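Local coordinates for techylectin-5A (Tachypleus tridentatus, PDB 1JC9), which acts as an innate-immunity lectin that recognises acetyl group-containing substances on cell surfaces and agglutinates bacteria and human erythrocytes, at residues A[133-138]-A[159-164]; A[143-148]-A[240-245]; A[155-160]-A[171-176]. All blocks are in the same frame, centred on the assembly; numbering follows the deposited sequence.

Interaction 1. Residues A[133-138]-A[159-164]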
loop_
_atom_site.group_PDB
_atom_site.type_symbol
_atom_site.label_atom_id
_atom_site.label_comp_id
_atom_site.label_asym_id
_atom_site.label_seq_id
_atom_site.Cartn_x
_atom_site.Cartn_y
_atom_site.Cartn_z
ATOM N N LEU A 133 10.267 -7.746 -2.586
ATOM C CA LEU A 133 10.490 -6.732 -3.608
ATOM C C LEU A 133 11.266 -5.509 -3.099
ATOM O O LEU A 133 12.242 -5.096 -3.729
ATOM C CB LEU A 133 9.155 -6.286 -4.210
ATOM C CG LEU A 133 8.358 -7.338 -4.997
ATOM C CD1 LEU A 133 7.013 -6.753 -5.397
ATOM C CD2 LEU A 133 9.129 -7.773 -6.233
ATOM N N THR A 134 10.853 -4.942 -1.964
ATOM C CA THR A 134 11.519 -3.750 -1.432
ATOM C C THR A 134 12.947 -3.948 -0.953
ATOM O O THR A 134 13.686 -2.978 -0.763
ATOM C CB THR A 134 10.706 -3.103 -0.283
ATOM O OG1 THR A 134 10.503 -4.049 0.776
ATOM C CG2 THR A 134 9.356 -2.630 -0.799
ATOM N N ASN A 135 13.346 -5.199 -0.757
ATOM C CA ASN A 135 14.701 -5.481 -0.304
ATOM C C ASN A 135 15.667 -5.881 -1.421
ATOM O O ASN A 135 16.873 -5.922 -1.190
ATOM C CB ASN A 135 14.680 -6.565 0.782
ATOM C CG ASN A 135 14.205 -6.036 2.131
ATOM O OD1 ASN A 135 14.999 -5.853 3.053
ATOM N ND2 ASN A 135 12.906 -5.777 2.247
ATOM N N GLN A 136 15.164 -6.163 -2.626
ATOM C CA GLN A 136 16.062 -6.561 -3.718
ATOM C C GLN A 136 16.863 -5.373 -4.235
ATOM O O GLN A 136 17.895 -5.536 -4.888
ATOM C CB GLN A 136 15.295 -7.258 -4.856
ATOM C CG GLN A 136 14.254 -6.440 -5.585
ATOM C CD GLN A 136 13.475 -7.291 -6.579
ATOM O OE1 GLN A 136 13.634 -8.512 -6.617
ATOM N NE2 GLN A 136 12.626 -6.656 -7.378
ATOM N N ARG A 137 16.374 -4.175 -3.940
ATOM C CA ARG A 137 17.068 -2.939 -4.282
ATOM C C ARG A 137 16.340 -1.748 -3.691
ATOM O O ARG A 137 15.361 -1.924 -2.965
ATOM C CB ARG A 137 17.280 -2.781 -5.791
ATOM C CG ARG A 137 16.075 -2.768 -6.703
ATOM C CD ARG A 137 16.610 -2.334 -8.057
ATOM N NE ARG A 137 15.669 -2.399 -9.167
ATOM C CZ ARG A 137 15.388 -3.502 -9.853
ATOM N NH1 ARG A 137 15.971 -4.655 -9.536
ATOM N NH2 ARG A 137 14.556 -3.437 -10.889
ATOM N N ASN A 138 16.817 -0.541 -3.973
ATOM C CA ASN A 138 16.202 0.649 -3.394
ATOM C C ASN A 138 15.004 1.187 -4.171
ATOM O O ASN A 138 15.111 1.548 -5.340
ATOM C CB ASN A 138 17.264 1.738 -3.213
ATOM C CG ASN A 138 16.800 2.857 -2.305
ATOM O OD1 ASN A 138 16.060 2.630 -1.348
ATOM N ND2 ASN A 138 17.247 4.073 -2.588
ATOM N N ASP A 159 13.289 5.724 -0.388
ATOM C CA ASP A 159 13.804 4.666 0.466
ATOM C C ASP A 159 12.722 3.928 1.236
ATOM O O ASP A 159 12.735 3.895 2.467
ATOM C CB ASP A 159 14.827 5.253 1.443
ATOM C CG ASP A 159 15.843 6.154 0.754
ATOM O OD1 ASP A 159 16.268 5.820 -0.372
ATOM O OD2 ASP A 159 16.228 7.192 1.339
ATOM N N PHE A 160 11.793 3.327 0.502
ATOM C CA PHE A 160 10.698 2.575 1.102
ATOM C C PHE A 160 11.029 1.088 1.180
ATOM O O PHE A 160 11.427 0.480 0.184
ATOM C CB PHE A 160 9.425 2.753 0.268
ATOM C CG PHE A 160 8.333 1.770 0.602
ATOM C CD1 PHE A 160 7.718 1.785 1.848
ATOM C CD2 PHE A 160 7.936 0.811 -0.328
ATOM C CE1 PHE A 160 6.725 0.864 2.169
ATOM C CE2 PHE A 160 6.943 -0.118 -0.020
ATOM C CZ PHE A 160 6.334 -0.091 1.238
ATOM N N TRP A 161 10.872 0.509 2.365
ATOM C CA TRP A 161 11.092 -0.918 2.560
ATOM C C TRP A 161 10.579 -1.350 3.921
ATOM O O TRP A 161 10.397 -0.526 4.814
ATOM C CB TRP A 161 12.577 -1.292 2.410
ATOM C CG TRP A 161 13.555 -0.520 3.274
ATOM C CD1 TRP A 161 13.940 0.787 3.121
ATOM C CD2 TRP A 161 14.315 -1.031 4.377
ATOM N NE1 TRP A 161 14.894 1.115 4.055
ATOM C CE2 TRP A 161 15.142 0.020 4.840
ATOM C CE3 TRP A 161 14.379 -2.276 5.019
ATOM C CZ2 TRP A 161 16.025 -0.137 5.917
ATOM C CZ3 TRP A 161 15.259 -2.434 6.094
ATOM C CH2 TRP A 161 16.069 -1.365 6.529
ATOM N N ILE A 162 10.297 -2.639 4.065
ATOM C CA ILE A 162 9.841 -3.168 5.342
ATOM C C ILE A 162 10.749 -4.351 5.666
ATOM O O ILE A 162 11.390 -4.908 4.772
ATOM C CB ILE A 162 8.344 -3.626 5.306
ATOM C CG1 ILE A 162 8.148 -4.799 4.343
ATOM C CG2 ILE A 162 7.440 -2.447 4.906
ATOM C CD1 ILE A 162 8.411 -4.449 2.902
ATOM N N GLU A 163 10.829 -4.713 6.943
ATOM C CA GLU A 163 11.656 -5.835 7.364
ATOM C C GLU A 163 10.806 -7.093 7.251
ATOM O O GLU A 163 9.622 -6.997 6.921
ATOM C CB GLU A 163 12.152 -5.597 8.794
ATOM C CG GLU A 163 13.090 -4.387 8.873
ATOM C CD GLU A 163 13.589 -4.081 10.274
ATOM O OE1 GLU A 163 14.003 -5.018 10.985
ATOM O OE2 GLU A 163 13.584 -2.891 10.659
ATOM N N ASN A 164 11.385 -8.268 7.505
ATOM C CA ASN A 164 10.615 -9.499 7.374
ATOM C C ASN A 164 9.653 -9.748 8.528
ATOM O O ASN A 164 9.554 -8.942 9.452
ATOM C CB ASN A 164 11.534 -10.716 7.171
ATOM C CG ASN A 164 12.405 -11.014 8.376
ATOM O OD1 ASN A 164 12.006 -10.810 9.523
ATOM N ND2 ASN A 164 13.596 -11.528 8.116
HETATM O O HOH W 1 13.740 -0.256 -0.941
#
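Thr134, in the last turn of its helix, points its side chain at the strand and touches three consecutive residues, Phe160, Trp161 and Ile162. Its CB lies 3.6 Å from CA of Trp161, a close approach that a small branched side chain permits. The methyl CG2 reaches CE2 of the Phe160 ring at 3.6 Å, while OG1 is turned into the crowded position between backbone N and carbonyl carbon (chi1 58°). There it hydrogen-bonds Ile130 O of its own helix and lies against the methyl CD1 of Ile162, 3.0 Å away.

Polar amides hold the two ends. Asn135 ND2 gives a straight bond of 3.1 Å to Ile162 O, with the oxygen in the amide plane, and also bonds to Phe131 O. Asn138, placed by CG anti to its backbone N (chi1 -165°), donates from ND2 to Asp159 OD1 at 3.0 Å; amide and carboxylate are nearly coplanar. Between these bonds a water lies 2.7 Å from both Thr134 O and Phe160 O and can bridge them, though its protons may be shared with other acceptors.

The C-terminal end of helix 127-136 is thus laid against strand 152-162, which pairs with strands 139-146, 171-172 and 176-178 in the sheet.

Interaction 2. Residues A[143-148]-A[240-245]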
loop_
_atom_site.group_PDB
_atom_site.type_symbol
_atom_site.label_atom_id
_atom_site.label_comp_id
_atom_site.label_asym_id
_atom_site.label_seq_id
_atom_site.Cartn_x
_atom_site.Cartn_y
_atom_site.Cartn_z
ATOM N N PHE A 143 1.932 7.186 -3.666
ATOM C CA PHE A 143 0.526 7.041 -3.305
ATOM C C PHE A 143 -0.291 7.883 -4.281
ATOM O O PHE A 143 -0.040 9.075 -4.429
ATOM C CB PHE A 143 0.236 7.568 -1.889
ATOM C CG PHE A 143 0.823 6.734 -0.778
ATOM C CD1 PHE A 143 2.136 6.930 -0.355
ATOM C CD2 PHE A 143 0.047 5.775 -0.130
ATOM C CE1 PHE A 143 2.668 6.188 0.698
ATOM C CE2 PHE A 143 0.570 5.027 0.922
ATOM C CZ PHE A 143 1.881 5.235 1.337
ATOM N N ASP A 144 -1.250 7.264 -4.964
ATOM C CA ASP A 144 -2.114 7.999 -5.873
ATOM C C ASP A 144 -3.501 7.996 -5.245
ATOM O O ASP A 144 -4.093 6.937 -5.036
ATOM C CB ASP A 144 -2.137 7.350 -7.260
ATOM C CG ASP A 144 -0.923 7.724 -8.090
ATOM O OD1 ASP A 144 -0.610 8.929 -8.170
ATOM O OD2 ASP A 144 -0.278 6.826 -8.665
ATOM N N LEU A 145 -4.006 9.187 -4.941
ATOM C CA LEU A 145 -5.305 9.340 -4.292
ATOM C C LEU A 145 -6.295 10.138 -5.142
ATOM O O LEU A 145 -5.917 11.085 -5.836
ATOM C CB LEU A 145 -5.114 10.055 -2.951
ATOM C CG LEU A 145 -3.858 9.668 -2.161
ATOM C CD1 LEU A 145 -3.616 10.686 -1.057
ATOM C CD2 LEU A 145 -4.019 8.264 -1.581
ATOM N N LYS A 146 -7.567 9.766 -5.067
ATOM C CA LYS A 146 -8.610 10.449 -5.822
ATOM C C LYS A 146 -9.885 10.533 -4.984
ATOM O O LYS A 146 -10.252 9.563 -4.319
ATOM C CB LYS A 146 -8.893 9.686 -7.123
ATOM C CG LYS A 146 -9.993 10.302 -7.978
ATOM C CD LYS A 146 -10.371 9.412 -9.157
ATOM C CE LYS A 146 -9.220 9.242 -10.133
ATOM N NZ LYS A 146 -9.608 8.379 -11.288
ATOM N N ASP A 147 -10.556 11.686 -5.001
ATOM C CA ASP A 147 -11.793 11.827 -4.239
ATOM C C ASP A 147 -13.009 11.632 -5.145
ATOM O O ASP A 147 -12.858 11.316 -6.326
ATOM C CB ASP A 147 -11.865 13.186 -3.525
ATOM C CG ASP A 147 -11.956 14.362 -4.482
ATOM O OD1 ASP A 147 -12.440 14.190 -5.621
ATOM O OD2 ASP A 147 -11.558 15.473 -4.079
ATOM N N LYS A 148 -14.209 11.815 -4.596
ATOM C CA LYS A 148 -15.438 11.618 -5.366
ATOM C C LYS A 148 -15.665 12.615 -6.499
ATOM O O LYS A 148 -16.428 12.337 -7.423
ATOM C CB LYS A 148 -16.652 11.610 -4.435
ATOM C CG LYS A 148 -16.572 10.543 -3.360
ATOM C CD LYS A 148 -17.881 10.386 -2.609
ATOM C CE LYS A 148 -18.941 9.736 -3.478
ATOM N NZ LYS A 148 -20.157 9.414 -2.684
ATOM N N ILE A 240 -11.017 4.921 4.479
ATOM C CA ILE A 240 -9.757 5.112 3.740
ATOM C C ILE A 240 -9.341 6.578 3.892
ATOM O O ILE A 240 -9.619 7.398 3.020
ATOM C CB ILE A 240 -9.938 4.825 2.218
ATOM C CG1 ILE A 240 -10.646 3.485 2.000
ATOM C CG2 ILE A 240 -8.584 4.837 1.511
ATOM C CD1 ILE A 240 -9.985 2.333 2.665
ATOM N N GLU A 241 -8.659 6.898 4.986
ATOM C CA GLU A 241 -8.268 8.277 5.266
ATOM C C GLU A 241 -6.847 8.703 4.910
ATOM O O GLU A 241 -5.901 7.913 4.950
ATOM C CB GLU A 241 -8.454 8.574 6.760
ATOM C CG GLU A 241 -9.684 7.954 7.435
ATOM C CD GLU A 241 -10.986 8.617 7.030
ATOM O OE1 GLU A 241 -10.998 9.859 6.856
ATOM O OE2 GLU A 241 -12.002 7.894 6.902
ATOM N N TRP A 242 -6.718 9.979 4.569
ATOM C CA TRP A 242 -5.427 10.597 4.298
ATOM C C TRP A 242 -5.645 11.971 4.914
ATOM O O TRP A 242 -6.073 12.921 4.259
ATOM C CB TRP A 242 -5.127 10.691 2.803
ATOM C CG TRP A 242 -3.707 11.125 2.547
ATOM C CD1 TRP A 242 -3.245 12.407 2.442
ATOM C CD2 TRP A 242 -2.556 10.275 2.429
ATOM N NE1 TRP A 242 -1.880 12.409 2.265
ATOM C CE2 TRP A 242 -1.432 11.113 2.254
ATOM C CE3 TRP A 242 -2.366 8.885 2.455
ATOM C CZ2 TRP A 242 -0.130 10.607 2.107
ATOM C CZ3 TRP A 242 -1.074 8.382 2.309
ATOM C CH2 TRP A 242 0.029 9.244 2.137
ATOM N N ARG A 243 -5.378 12.038 6.210
ATOM C CA ARG A 243 -5.579 13.236 7.009
ATOM C C ARG A 243 -5.196 14.586 6.418
ATOM O O ARG A 243 -6.005 15.516 6.428
ATOM C CB ARG A 243 -4.877 13.074 8.356
ATOM C CG ARG A 243 -5.134 14.229 9.309
ATOM C CD ARG A 243 -4.293 14.105 10.554
ATOM N NE ARG A 243 -4.516 15.219 11.466
ATOM C CZ ARG A 243 -4.000 15.299 12.688
ATOM N NH1 ARG A 243 -3.225 14.322 13.152
ATOM N NH2 ARG A 243 -4.261 16.354 13.449
ATOM N N ALA A 244 -3.973 14.702 5.917
ATOM C CA ALA A 244 -3.501 15.972 5.381
ATOM C C ALA A 244 -4.326 16.532 4.229
ATOM O O ALA A 244 -4.273 17.728 3.957
ATOM C CB ALA A 244 -2.037 15.850 4.965
ATOM N N TRP A 245 -5.089 15.686 3.550
ATOM C CA TRP A 245 -5.893 16.172 2.439
ATOM C C TRP A 245 -7.381 16.296 2.760
ATOM O O TRP A 245 -7.957 17.374 2.613
ATOM C CB TRP A 245 -5.697 15.274 1.206
ATOM C CG TRP A 245 -6.450 15.742 -0.016
ATOM C CD1 TRP A 245 -6.821 17.028 -0.310
ATOM C CD2 TRP A 245 -6.900 14.937 -1.115
ATOM N NE1 TRP A 245 -7.473 17.069 -1.519
ATOM C CE2 TRP A 245 -7.537 15.803 -2.036
ATOM C CE3 TRP A 245 -6.824 13.569 -1.414
ATOM C CZ2 TRP A 245 -8.098 15.345 -3.237
ATOM C CZ3 TRP A 245 -7.381 13.112 -2.610
ATOM C CH2 TRP A 245 -8.010 14.000 -3.505
#
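Asp147 OD2 makes a salt bridge with Lys246 and also packs 3.6 Å from CZ2 of Trp245, the residue before that lysine. The carboxylate and indole planes are only 22° apart, although the two side chains cross at about a right angle. The other oxygen, OD1, accepts from the backbone N of Asp151, so both oxygens of this buried acid have partners.

Further up the strand, Leu145 lies between two tryptophans. Its CB meets CZ3 of Trp245 at 3.8 Å, and its CD1 sits over the indole face of Trp242, 3.7 Å from the centroid of the five-membered ring and 14° off the ring normal, a CH-pi contact in which CG is the nearest ring atom. The far rim of that indole then reaches Phe143: CZ3 stands over the phenyl face, 3.7 Å from CD2, and the rings form an edge-to-face pair with planes at 51°. Phe143 and Leu145 of the strand, and Asp147 just after it, are every second residue, and all three side chains start out toward 240-245.

Trp242 is the N-cap of helix 243-246, and its NE1 bonds to Gly181 O. No hydrogen bond joins the two segments directly. Dispersion and aromatic contacts carry the contact, while the polar groups of Trp242 and Asp147 are satisfied by neighbours. The two indoles offer broad apolar surface between helix 243-246 and strand 139-146. Arg243 of the same helix touches the bound N-acetylglucosamine, so this apolar packing joins the sheet to an element of the sugar pocket, although the Trp242 side chain itself is about 12 Å from the sugar.

Interaction 3. Residues A[155-160]-A[171-176]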
loop_
_atom_site.group_PDB
_atom_site.type_symbol
_atom_site.label_atom_id
_atom_site.label_comp_id
_atom_site.label_asym_id
_atom_site.label_seq_id
_atom_site.Cartn_x
_atom_site.Cartn_y
_atom_site.Cartn_z
ATOM N N ALA A 155 1.656 11.432 -3.306
ATOM C CA ALA A 155 2.711 11.599 -2.316
ATOM C C ALA A 155 3.781 10.580 -2.665
ATOM O O ALA A 155 3.474 9.442 -3.025
ATOM C CB ALA A 155 2.175 11.341 -0.920
ATOM N N ILE A 156 5.032 11.001 -2.574
ATOM C CA ILE A 156 6.160 10.139 -2.876
ATOM C C ILE A 156 7.037 10.066 -1.634
ATOM O O ILE A 156 7.235 11.071 -0.957
ATOM C CB ILE A 156 7.034 10.725 -4.019
ATOM C CG1 ILE A 156 6.187 10.984 -5.269
ATOM C CG2 ILE A 156 8.190 9.776 -4.331
ATOM C CD1 ILE A 156 5.740 9.743 -5.979
ATOM N N TYR A 157 7.540 8.874 -1.332
ATOM C CA TYR A 157 8.441 8.688 -0.204
ATOM C C TYR A 157 9.619 7.874 -0.716
ATOM O O TYR A 157 9.435 6.788 -1.280
ATOM C CB TYR A 157 7.775 7.922 0.945
ATOM C CG TYR A 157 6.691 8.691 1.645
ATOM C CD1 TYR A 157 5.392 8.709 1.148
ATOM C CD2 TYR A 157 6.972 9.442 2.786
ATOM C CE1 TYR A 157 4.396 9.457 1.766
ATOM C CE2 TYR A 157 5.985 10.198 3.412
ATOM C CZ TYR A 157 4.700 10.201 2.896
ATOM O OH TYR A 157 3.719 10.950 3.506
ATOM N N GLN A 158 10.825 8.398 -0.537
ATOM C CA GLN A 158 12.010 7.679 -0.978
ATOM C C GLN A 158 12.396 6.613 0.034
ATOM O O GLN A 158 11.891 6.590 1.158
ATOM C CB GLN A 158 13.192 8.631 -1.150
ATOM C CG GLN A 158 13.065 9.579 -2.316
ATOM C CD GLN A 158 14.390 10.235 -2.656
ATOM O OE1 GLN A 158 15.311 9.577 -3.150
ATOM N NE2 GLN A 158 14.500 11.533 -2.381
ATOM N N ASP A 159 13.289 5.724 -0.388
ATOM C CA ASP A 159 13.804 4.666 0.466
ATOM C C ASP A 159 12.722 3.928 1.236
ATOM O O ASP A 159 12.735 3.895 2.467
ATOM C CB ASP A 159 14.827 5.253 1.443
ATOM C CG ASP A 159 15.843 6.154 0.754
ATOM O OD1 ASP A 159 16.268 5.820 -0.372
ATOM O OD2 ASP A 159 16.228 7.192 1.339
ATOM N N PHE A 160 11.793 3.327 0.502
ATOM C CA PHE A 160 10.698 2.575 1.102
ATOM C C PHE A 160 11.029 1.088 1.180
ATOM O O PHE A 160 11.427 0.480 0.184
ATOM C CB PHE A 160 9.425 2.753 0.268
ATOM C CG PHE A 160 8.333 1.770 0.602
ATOM C CD1 PHE A 160 7.718 1.785 1.848
ATOM C CD2 PHE A 160 7.936 0.811 -0.328
ATOM C CE1 PHE A 160 6.725 0.864 2.169
ATOM C CE2 PHE A 160 6.943 -0.118 -0.020
ATOM C CZ PHE A 160 6.334 -0.091 1.238
ATOM N N LEU A 171 8.185 -0.787 9.171
ATOM C CA LEU A 171 8.271 0.159 8.058
ATOM C C LEU A 171 9.457 1.127 8.074
ATOM O O LEU A 171 9.842 1.634 9.122
ATOM C CB LEU A 171 6.980 0.977 7.993
ATOM C CG LEU A 171 6.902 2.079 6.930
ATOM C CD1 LEU A 171 6.761 1.463 5.544
ATOM C CD2 LEU A 171 5.710 2.968 7.227
ATOM N N HIS A 172 10.013 1.378 6.890
ATOM C CA HIS A 172 11.127 2.306 6.702
ATOM C C HIS A 172 10.806 3.209 5.507
ATOM O O HIS A 172 10.545 2.717 4.412
ATOM C CB HIS A 172 12.421 1.546 6.398
ATOM C CG HIS A 172 12.961 0.771 7.557
ATOM N ND1 HIS A 172 13.808 1.326 8.492
ATOM C CD2 HIS A 172 12.755 -0.508 7.947
ATOM C CE1 HIS A 172 14.102 0.420 9.408
ATOM N NE2 HIS A 172 13.475 -0.701 9.101
ATOM N N ILE A 173 10.802 4.520 5.716
ATOM C CA ILE A 173 10.547 5.461 4.628
ATOM C C ILE A 173 11.419 6.697 4.775
ATOM O O ILE A 173 11.702 7.140 5.891
ATOM C CB ILE A 173 9.070 5.922 4.567
ATOM C CG1 ILE A 173 8.573 6.284 5.965
ATOM C CG2 ILE A 173 8.206 4.848 3.910
ATOM C CD1 ILE A 173 7.177 6.872 5.968
ATOM N N GLY A 174 11.844 7.244 3.637
ATOM C CA GLY A 174 12.676 8.432 3.631
ATOM C C GLY A 174 11.880 9.705 3.386
ATOM O O GLY A 174 10.708 9.804 3.763
ATOM N N ASN A 175 12.512 10.673 2.729
ATOM C CA ASN A 175 11.884 11.967 2.458
ATOM C C ASN A 175 10.611 11.971 1.626
ATOM O O ASN A 175 10.446 11.200 0.677
ATOM C CB ASN A 175 12.896 12.920 1.817
ATOM C CG ASN A 175 14.052 13.247 2.742
ATOM O OD1 ASN A 175 13.851 13.601 3.902
ATOM N ND2 ASN A 175 15.271 13.134 2.230
ATOM N N TYR A 176 9.727 12.888 2.000
ATOM C CA TYR A 176 8.439 13.088 1.360
ATOM C C TYR A 176 8.490 14.199 0.307
ATOM O O TYR A 176 9.319 15.102 0.373
ATOM C CB TYR A 176 7.411 13.464 2.432
ATOM C CG TYR A 176 6.188 14.187 1.906
ATOM C CD1 TYR A 176 5.110 13.481 1.375
ATOM C CD2 TYR A 176 6.125 15.585 1.912
ATOM C CE1 TYR A 176 3.998 14.144 0.862
ATOM C CE2 TYR A 176 5.021 16.261 1.399
ATOM C CZ TYR A 176 3.961 15.531 0.876
ATOM O OH TYR A 176 2.857 16.181 0.374
HETATM O O HOH W 2 15.332 9.853 1.839
#
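Strand 152-162 and strands 171-172 and 176-178 pair antiparallel, and this contact runs along the stretch of that hairpin where strand 152-162 turns a corner at Gln158 and Asp159. Tyr157 and Tyr176 form a non-hydrogen-bonded pair, their CA atoms 4.7 Å apart, and both side chains leave on the same face of the sheet. CZ of Tyr157 meets CD1 of Tyr176 at 3.6 Å, with the ring planes oblique at 50°. The hydroxyls point to other partners: Tyr157 OH bonds to Asn182 and Phe184, Tyr176 OH to Gly181. At the edge of the Tyr176 ring, CE1 touches CB of Ala155, a small residue that fits beside the broad ring.

At the corner, both the N and the O of Gln158 bond to the partner chain: its N donates to Asn175 O at 3.1 Å, and its O accepts from Gly174 N at a short 2.6 Å. Gly174 suits this place because the space a CB would take is already filled by Gln158 O and Asp159 OD2. A water donates to Asp159 OD2 (2.9 Å) and accepts from Asn175 N, adding a polar bridge across the turn. CA-H...O contacts, such as Phe160 CA to His172 O at 3.3 Å, accompany the pairing.

Beyond the corner a second apolar cluster forms round Phe160. The rim of its ring takes the methyl CD1 of Leu171 at CE1 (3.4 Å) and CG2 of Ile173 at CD1 (3.7 Å). The arrangement is that of an antiparallel beta hairpin whose regular ladder is interrupted by a bend, within the antiparallel sheet of the fibrinogen C-terminal domain.

Overall arrangement
From the N terminus, the chain first reaches 133-138 at the end of helix 127-136. Interaction 1 closes a loop from there to 159-164, enclosing most of strands 139-146 and 152-162. Interaction 2 starts inside that loop, at 143-148, and closes a far longer one at 240-245, so the two cross; their centres lie 24 Å apart. Interaction 3, a local hairpin closure between 155-160 and 171-176, nests inside the loop of interaction 2 and shares Asp159 and Phe160 with interaction 1. All three meet at neighbouring strands of one sheet: interaction 1 adds a helix, interaction 3 extends the sheet, and interaction 2 brings in the helix beside the sugar pocket.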